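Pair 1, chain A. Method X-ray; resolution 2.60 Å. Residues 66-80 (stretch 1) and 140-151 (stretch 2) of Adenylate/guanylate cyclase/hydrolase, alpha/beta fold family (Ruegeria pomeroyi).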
# COMPACT_ATOMS: atom_id res chain seq x y z
N THR A 66 -4.52 5.93 25.47
CA THR A 66 -4.24 4.53 25.77
C THR A 66 -4.06 3.74 24.50
O THR A 66 -4.62 4.10 23.48
CB THR A 66 -5.33 3.88 26.65
OG1 THR A 66 -6.64 4.15 26.12
CG2 THR A 66 -5.21 4.43 28.04
N ALA A 67 -3.27 2.68 24.56
CA ALA A 67 -3.18 1.72 23.47
C ALA A 67 -4.54 1.04 23.27
O ALA A 67 -5.01 0.87 22.15
CB ALA A 67 -2.10 0.71 23.74
N GLN A 68 -5.21 0.68 24.35
CA GLN A 68 -6.52 0.09 24.22
C GLN A 68 -7.47 0.94 23.35
O GLN A 68 -8.11 0.40 22.45
CB GLN A 68 -7.11 -0.16 25.59
CG GLN A 68 -7.94 -1.43 25.68
CD GLN A 68 -8.57 -1.62 27.06
OE1 GLN A 68 -8.26 -0.90 28.02
NE2 GLN A 68 -9.47 -2.60 27.17
N ALA A 69 -7.53 2.25 23.58
CA ALA A 69 -8.53 3.10 22.88
C ALA A 69 -8.26 3.22 21.38
O ALA A 69 -9.19 3.24 20.59
CB ALA A 69 -8.61 4.47 23.51
N ALA A 70 -6.99 3.30 21.00
CA ALA A 70 -6.64 3.25 19.60
C ALA A 70 -7.21 1.98 18.99
O ALA A 70 -7.85 2.01 17.93
CB ALA A 70 -5.13 3.31 19.40
N LEU A 71 -7.00 0.86 19.68
CA LEU A 71 -7.36 -0.43 19.10
C LEU A 71 -8.86 -0.66 19.03
O LEU A 71 -9.36 -1.12 18.01
CB LEU A 71 -6.63 -1.59 19.79
CG LEU A 71 -6.85 -2.95 19.12
CD1 LEU A 71 -6.64 -2.86 17.61
CD2 LEU A 71 -5.92 -4.01 19.72
N ARG A 72 -9.60 -0.33 20.08
CA ARG A 72 -11.04 -0.52 20.03
C ARG A 72 -11.63 0.41 18.99
O ARG A 72 -12.63 0.10 18.33
CB ARG A 72 -11.69 -0.21 21.37
CG ARG A 72 -11.31 -1.19 22.46
CD ARG A 72 -11.65 -0.59 23.81
NE ARG A 72 -11.57 -1.56 24.90
CZ ARG A 72 -12.04 -1.32 26.12
NH1 ARG A 72 -12.62 -0.15 26.40
NH2 ARG A 72 -11.94 -2.24 27.07
N CYS A 73 -11.00 1.55 18.84
CA CYS A 73 -11.47 2.50 17.85
C CYS A 73 -11.35 1.90 16.45
O CYS A 73 -12.31 1.93 15.67
CB CYS A 73 -10.71 3.81 18.00
SG CYS A 73 -11.06 5.05 16.80
N ALA A 74 -10.19 1.33 16.13
CA ALA A 74 -9.97 0.68 14.82
C ALA A 74 -10.86 -0.55 14.63
O ALA A 74 -11.35 -0.83 13.53
CB ALA A 74 -8.48 0.27 14.64
N LEU A 75 -11.05 -1.31 15.68
CA LEU A 75 -11.88 -2.47 15.58
C LEU A 75 -13.33 -2.03 15.33
O LEU A 75 -14.04 -2.66 14.56
CB LEU A 75 -11.74 -3.31 16.84
CG LEU A 75 -10.50 -4.19 16.85
CD1 LEU A 75 -10.31 -4.77 18.23
CD2 LEU A 75 -10.63 -5.30 15.82
N GLU A 76 -13.74 -0.93 15.98
CA GLU A 76 -15.08 -0.37 15.86
C GLU A 76 -15.36 0.04 14.44
O GLU A 76 -16.39 -0.32 13.84
CB GLU A 76 -15.24 0.85 16.76
CG GLU A 76 -16.67 1.33 16.91
CD GLU A 76 -16.81 2.68 17.65
OE1 GLU A 76 -15.93 3.03 18.48
OE2 GLU A 76 -17.83 3.40 17.42
N ILE A 77 -14.42 0.81 13.90
CA ILE A 77 -14.43 1.19 12.51
C ILE A 77 -14.45 0.03 11.50
O ILE A 77 -15.33 -0.03 10.65
CB ILE A 77 -13.23 2.09 12.22
CG1 ILE A 77 -13.33 3.35 13.08
CG2 ILE A 77 -13.15 2.44 10.72
CD1 ILE A 77 -12.19 4.31 12.88
N GLN A 78 -13.48 -0.88 11.59
CA GLN A 78 -13.35 -1.98 10.64
C GLN A 78 -14.52 -2.95 10.69
O GLN A 78 -14.97 -3.43 9.67
CB GLN A 78 -12.03 -2.71 10.86
CG GLN A 78 -10.82 -1.87 10.60
CD GLN A 78 -10.81 -1.35 9.16
OE1 GLN A 78 -11.77 -0.70 8.72
NE2 GLN A 78 -9.72 -1.63 8.42
N GLN A 79 -15.03 -3.24 11.88
CA GLN A 79 -16.23 -4.08 11.98
C GLN A 79 -17.51 -3.45 11.43
O GLN A 79 -18.40 -4.16 10.93
CB GLN A 79 -16.45 -4.51 13.42
CG GLN A 79 -15.39 -5.46 13.95
CD GLN A 79 -15.38 -5.48 15.45
OE1 GLN A 79 -16.14 -4.74 16.10
NE2 GLN A 79 -14.53 -6.30 16.03
N ALA A 80 -17.63 -2.12 11.51
CA ALA A 80 -18.82 -1.48 11.00
C ALA A 80 -18.71 -1.44 9.47
O ALA A 80 -19.70 -1.55 8.74
CB ALA A 80 -18.96 -0.09 11.56
N GLN A 140 1.64 -6.51 22.76
CA GLN A 140 1.96 -7.06 24.08
C GLN A 140 1.09 -6.37 25.12
O GLN A 140 0.79 -6.95 26.16
CB GLN A 140 3.44 -6.89 24.43
CG GLN A 140 4.39 -7.50 23.43
CD GLN A 140 5.82 -7.57 23.94
OE1 GLN A 140 6.74 -7.11 23.27
NE2 GLN A 140 6.02 -8.14 25.15
N ILE A 141 0.64 -5.16 24.81
CA ILE A 141 -0.16 -4.36 25.75
C ILE A 141 -1.64 -4.61 25.59
O ILE A 141 -2.40 -4.44 26.55
CB ILE A 141 0.06 -2.84 25.53
CG1 ILE A 141 1.46 -2.40 25.93
CG2 ILE A 141 -0.96 -2.03 26.30
CD1 ILE A 141 1.67 -0.97 25.75
N THR A 142 -2.07 -5.00 24.39
CA THR A 142 -3.51 -5.05 24.10
C THR A 142 -4.11 -6.45 24.00
O THR A 142 -5.31 -6.62 24.18
CB THR A 142 -3.86 -4.24 22.85
OG1 THR A 142 -3.00 -4.65 21.79
CG2 THR A 142 -3.61 -2.76 23.09
N GLN A 143 -3.27 -7.44 23.70
CA GLN A 143 -3.67 -8.85 23.52
C GLN A 143 -4.79 -9.32 24.46
O GLN A 143 -5.71 -10.01 24.04
CB GLN A 143 -2.46 -9.75 23.74
CG GLN A 143 -1.86 -9.59 25.17
CD GLN A 143 -0.52 -10.31 25.38
OE1 GLN A 143 -0.28 -11.39 24.82
NE2 GLN A 143 0.35 -9.71 26.19
N ASP A 144 -4.68 -8.99 25.73
CA ASP A 144 -5.64 -9.52 26.69
C ASP A 144 -6.84 -8.62 26.93
O ASP A 144 -7.78 -9.02 27.60
CB ASP A 144 -4.94 -9.85 28.01
CG ASP A 144 -3.98 -10.98 27.86
OD1 ASP A 144 -4.35 -11.99 27.21
OD2 ASP A 144 -2.85 -10.87 28.38
N ARG A 145 -6.80 -7.43 26.37
CA ARG A 145 -7.88 -6.48 26.53
C ARG A 145 -8.93 -6.64 25.44
O ARG A 145 -10.06 -6.19 25.58
CB ARG A 145 -7.34 -5.06 26.54
CG ARG A 145 -6.56 -4.71 27.79
CD ARG A 145 -7.39 -4.89 29.03
NE ARG A 145 -6.57 -5.50 30.07
CZ ARG A 145 -6.93 -6.57 30.76
NH1 ARG A 145 -8.11 -7.14 30.54
NH2 ARG A 145 -6.12 -7.07 31.68
N VAL A 146 -8.55 -7.30 24.35
CA VAL A 146 -9.43 -7.43 23.21
C VAL A 146 -9.63 -8.91 22.91
O VAL A 146 -8.66 -9.65 22.80
CB VAL A 146 -8.78 -6.73 21.99
CG1 VAL A 146 -9.56 -7.02 20.74
CG2 VAL A 146 -8.67 -5.23 22.21
N SER A 147 -10.88 -9.34 22.77
CA SER A 147 -11.16 -10.75 22.43
C SER A 147 -10.72 -11.12 21.02
O SER A 147 -10.36 -12.27 20.75
CB SER A 147 -12.64 -11.05 22.58
OG SER A 147 -13.38 -9.89 22.26
N GLU A 148 -10.78 -10.15 20.11
CA GLU A 148 -10.38 -10.36 18.73
C GLU A 148 -8.94 -10.85 18.62
O GLU A 148 -8.04 -10.32 19.29
CB GLU A 148 -10.56 -9.08 17.92
CG GLU A 148 -11.99 -8.74 17.59
CD GLU A 148 -12.64 -7.85 18.60
OE1 GLU A 148 -12.30 -7.97 19.80
OE2 GLU A 148 -13.50 -7.04 18.20
N PRO A 149 -8.71 -11.88 17.80
CA PRO A 149 -7.40 -12.51 17.64
C PRO A 149 -6.49 -11.83 16.61
O PRO A 149 -6.95 -11.30 15.60
CB PRO A 149 -7.77 -13.91 17.16
CG PRO A 149 -9.02 -13.70 16.36
CD PRO A 149 -9.77 -12.59 17.05
N PHE A 150 -5.19 -11.88 16.88
CA PHE A 150 -4.19 -11.37 15.96
C PHE A 150 -3.24 -12.47 15.58
O PHE A 150 -3.06 -13.40 16.34
CB PHE A 150 -3.40 -10.23 16.60
CG PHE A 150 -4.14 -8.96 16.64
CD1 PHE A 150 -3.82 -7.94 15.77
CD2 PHE A 150 -5.22 -8.81 17.49
CE1 PHE A 150 -4.53 -6.77 15.78
CE2 PHE A 150 -5.93 -7.66 17.50
CZ PHE A 150 -5.59 -6.62 16.64
N THR A 151 -2.62 -12.31 14.43
CA THR A 151 -1.70 -13.27 13.90
C THR A 151 -0.35 -12.63 13.61
O THR A 151 -0.28 -11.65 12.89
CB THR A 151 -2.21 -13.71 12.58
OG1 THR A 151 -3.47 -14.34 12.79
CG2 THR A 151 -1.22 -14.66 11.93

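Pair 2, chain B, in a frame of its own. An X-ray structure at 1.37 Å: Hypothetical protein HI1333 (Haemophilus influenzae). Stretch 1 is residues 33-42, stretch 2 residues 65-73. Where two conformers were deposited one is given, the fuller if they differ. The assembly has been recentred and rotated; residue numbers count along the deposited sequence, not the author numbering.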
# COMPACT_ATOMS: atom_id res chain seq x y z
N VAL B 33 -1.86 2.56 -13.31
CA VAL B 33 -1.76 1.81 -12.06
C VAL B 33 -1.56 2.81 -10.91
O VAL B 33 -2.16 2.65 -9.84
CB VAL B 33 -0.68 0.70 -12.08
CG1 VAL B 33 -0.46 0.15 -10.69
CG2 VAL B 33 -1.07 -0.43 -13.03
N LEU B 34 -0.74 3.83 -11.12
CA LEU B 34 -0.54 4.83 -10.07
C LEU B 34 -1.85 5.53 -9.75
O LEU B 34 -2.10 5.78 -8.58
CB LEU B 34 0.52 5.84 -10.51
CG LEU B 34 0.74 7.00 -9.54
CD1 LEU B 34 1.17 6.44 -8.18
CD2 LEU B 34 1.71 8.00 -10.14
N ALA B 35 -2.61 5.83 -10.78
CA ALA B 35 -3.92 6.43 -10.51
C ALA B 35 -4.81 5.50 -9.72
O ALA B 35 -5.59 5.96 -8.87
CB ALA B 35 -4.53 6.87 -11.84
N GLU B 36 -4.76 4.22 -9.97
CA GLU B 36 -5.57 3.24 -9.24
C GLU B 36 -5.10 3.23 -7.79
O GLU B 36 -5.94 3.18 -6.90
CB GLU B 36 -5.47 1.85 -9.82
CG GLU B 36 -6.14 1.56 -11.18
CD GLU B 36 -5.81 0.12 -11.55
OE1 GLU B 36 -5.11 -0.15 -12.54
OE2 GLU B 36 -6.26 -0.77 -10.79
N ILE B 37 -3.80 3.31 -7.55
CA ILE B 37 -3.29 3.30 -6.17
C ILE B 37 -3.71 4.58 -5.48
O ILE B 37 -4.17 4.54 -4.32
CB ILE B 37 -1.77 3.08 -6.15
CG1 ILE B 37 -1.43 1.67 -6.67
CG2 ILE B 37 -1.21 3.28 -4.77
CD1 ILE B 37 0.05 1.46 -6.93
N GLU B 38 -3.60 5.71 -6.12
CA GLU B 38 -4.08 6.96 -5.51
C GLU B 38 -5.56 6.91 -5.14
O GLU B 38 -5.95 7.31 -4.07
CB GLU B 38 -3.92 8.12 -6.48
CG GLU B 38 -2.58 8.74 -6.41
CD GLU B 38 -2.32 9.54 -5.13
OE1 GLU B 38 -1.14 9.60 -4.76
OE2 GLU B 38 -3.22 10.10 -4.49
N ASN B 39 -6.37 6.40 -6.07
CA ASN B 39 -7.79 6.29 -5.87
C ASN B 39 -8.06 5.43 -4.65
O ASN B 39 -8.89 5.69 -3.80
CB ASN B 39 -8.44 5.73 -7.13
CG ASN B 39 -9.94 5.61 -6.97
OD1 ASN B 39 -10.66 6.58 -6.73
ND2 ASN B 39 -10.43 4.39 -7.13
N ALA B 40 -7.38 4.29 -4.58
CA ALA B 40 -7.56 3.33 -3.51
C ALA B 40 -7.15 3.90 -2.16
O ALA B 40 -7.83 3.76 -1.15
CB ALA B 40 -6.79 2.06 -3.86
N LEU B 41 -6.02 4.59 -2.09
CA LEU B 41 -5.61 5.28 -0.89
C LEU B 41 -6.65 6.29 -0.45
O LEU B 41 -6.98 6.39 0.73
CB LEU B 41 -4.27 5.98 -1.04
CG LEU B 41 -3.04 5.08 -1.14
CD1 LEU B 41 -1.82 5.91 -1.57
CD2 LEU B 41 -2.73 4.34 0.15
N ASN B 42 -7.16 7.06 -1.39
CA ASN B 42 -8.15 8.08 -1.09
C ASN B 42 -9.41 7.50 -0.46
O ASN B 42 -9.87 8.05 0.55
CB ASN B 42 -8.54 8.85 -2.34
CG ASN B 42 -7.49 9.90 -2.66
OD1 ASN B 42 -6.68 10.26 -1.81
ND2 ASN B 42 -7.62 10.28 -3.91
N ALA B 65 9.00 3.56 -5.79
CA ALA B 65 8.29 4.52 -6.62
C ALA B 65 6.91 4.85 -6.04
O ALA B 65 6.46 6.00 -6.05
CB ALA B 65 8.12 3.99 -8.03
N ILE B 66 6.20 3.84 -5.58
CA ILE B 66 4.87 4.03 -4.99
C ILE B 66 5.01 4.97 -3.80
O ILE B 66 4.27 5.93 -3.64
CB ILE B 66 4.16 2.72 -4.62
CG1 ILE B 66 3.87 1.85 -5.84
CG2 ILE B 66 2.92 2.98 -3.77
CD1 ILE B 66 3.42 0.46 -5.57
N VAL B 67 5.94 4.69 -2.88
CA VAL B 67 6.07 5.53 -1.69
C VAL B 67 6.45 6.93 -2.10
O VAL B 67 5.95 7.92 -1.55
CB VAL B 67 7.10 4.89 -0.74
CG1 VAL B 67 7.51 5.85 0.34
CG2 VAL B 67 6.50 3.59 -0.15
N ARG B 68 7.35 7.12 -3.05
CA ARG B 68 7.76 8.45 -3.46
C ARG B 68 6.58 9.24 -4.00
O ARG B 68 6.39 10.39 -3.66
CB ARG B 68 8.81 8.37 -4.57
CG ARG B 68 9.35 9.73 -4.98
CD ARG B 68 10.49 9.63 -5.98
NE ARG B 68 10.84 10.94 -6.52
CZ ARG B 68 10.65 11.42 -7.73
NH1 ARG B 68 10.08 10.73 -8.70
NH2 ARG B 68 11.06 12.65 -8.00
N GLU B 69 5.80 8.64 -4.88
CA GLU B 69 4.71 9.35 -5.54
C GLU B 69 3.52 9.62 -4.63
O GLU B 69 2.90 10.70 -4.76
CB GLU B 69 4.23 8.48 -6.71
CG GLU B 69 5.29 8.26 -7.79
CD GLU B 69 5.30 9.47 -8.70
OE1 GLU B 69 4.88 10.57 -8.32
OE2 GLU B 69 5.81 9.26 -9.80
N THR B 70 3.22 8.66 -3.78
CA THR B 70 1.97 8.72 -3.00
C THR B 70 2.16 9.21 -1.57
O THR B 70 1.19 9.62 -0.93
CB THR B 70 1.28 7.36 -2.90
OG1 THR B 70 2.06 6.45 -2.09
CG2 THR B 70 0.97 6.72 -4.24
N LYS B 71 3.38 9.14 -1.03
CA LYS B 71 3.66 9.45 0.37
C LYS B 71 2.97 8.52 1.35
O LYS B 71 2.87 8.82 2.55
CB LYS B 71 3.34 10.91 0.69
CG LYS B 71 3.77 11.85 -0.40
CD LYS B 71 5.18 11.71 -0.88
CE LYS B 71 5.44 12.89 -1.81
NZ LYS B 71 4.79 12.78 -3.15
N ALA B 72 2.51 7.35 0.86
CA ALA B 72 1.99 6.33 1.74
C ALA B 72 3.11 5.69 2.56
O ALA B 72 4.28 5.66 2.12
CB ALA B 72 1.25 5.25 0.96
N ALA B 73 2.74 5.19 3.72
CA ALA B 73 3.57 4.36 4.55
C ALA B 73 3.53 2.90 4.11
O ALA B 73 2.47 2.36 3.82
CB ALA B 73 3.15 4.42 6.03
O HOH W 1 0.55 9.75 -6.53

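What backbone arrangement do the two pairs share? In each, a helix packs against a second stretch that ends its own helical path and turns off into extended chain. The N, CA and C atoms of 14 central residues superpose with an RMSD of 0.9 Å. The match runs from Gln A68 on Leu B34 to Glu A76 on Asn B42 in the first stretches, and from Thr A142 on Ile B66 to Pro A149 on Ala B73 in the second. The approach to the turn differs in detail: helix in pair 2 lasts through Thr B70, whereas in pair 1 it ends at Thr A142 and the following residues are loop. Lys B71 leaves helical geometry with a positive phi of 63°; its match, Ser A147, has a phi of -68°.

Which residue fills the centre of the contact? Val A146 and Thr B70 coincide, with side-chain centres 0.8 Å apart, and both point toward the opposing helix. These two beta-branched side chains are similar in shape. Val A146 rests CG2 on Leu A71 CD2 at 3.9 Å and CG1 on Leu A75 CD1 at 3.5 Å. Thr B70 sits as a knob among Leu B34, Ile B37, Glu B38 and Leu B41, with its CB 3.7 Å from Leu B41 CD1 and its CG2 4.1 Å from Ile B37 CG2. Its hydroxyl is occupied within its own stretch: OG1 donates to Ile B66 O at 2.7 Å and accepts from Ala B72 N at 3.1 Å. The threonine thus packs against the helix while its hydroxyl also ties the helix end to the turn.

How do the flanking positions adapt? Leu A71 matches Ile B37, and each meets the residue at the Thr A142/Ile B66 position. Leu A71 CD2 lies 3.6 Å from Thr A142 OG1, whereas Ile B37 CD1 meets Ile B66 CD1 at 3.8 Å in a wholly apolar contact. One turn earlier, the aligned Gln A68 and Leu B34 both send a sideways-starting side chain nearer the other stretch. Gln A68 NE2 comes within 3.3 Å of Arg A145 CB, and Leu B34 CD1 lies 4.0 Å from Glu B69 CB, so the matched Arg A145 and Glu B69 each offer a beta carbon there.

Where do polar groups enter? Leu A75 and Leu B41 overlay closely, but meet different residues at the matched Glu A148/Ala B72 position. Leu B41 CD1 packs on the small Ala B72 CB at 4.0 Å, while Leu A75 CD1 lies 3.9 Å from Glu A148 CD. The carboxylate of Glu A148 is also met by Gln A79, whose NE2 donates a hydrogen bond to Glu A148 OE2 at 2.5 Å. In pair 2, a water sits between Glu B38 OE1 and Glu B69 O; the water oxygen lies 2.5 Å from Glu B38 OE1 and, in a weak contact, 3.1 Å from Glu B69 O.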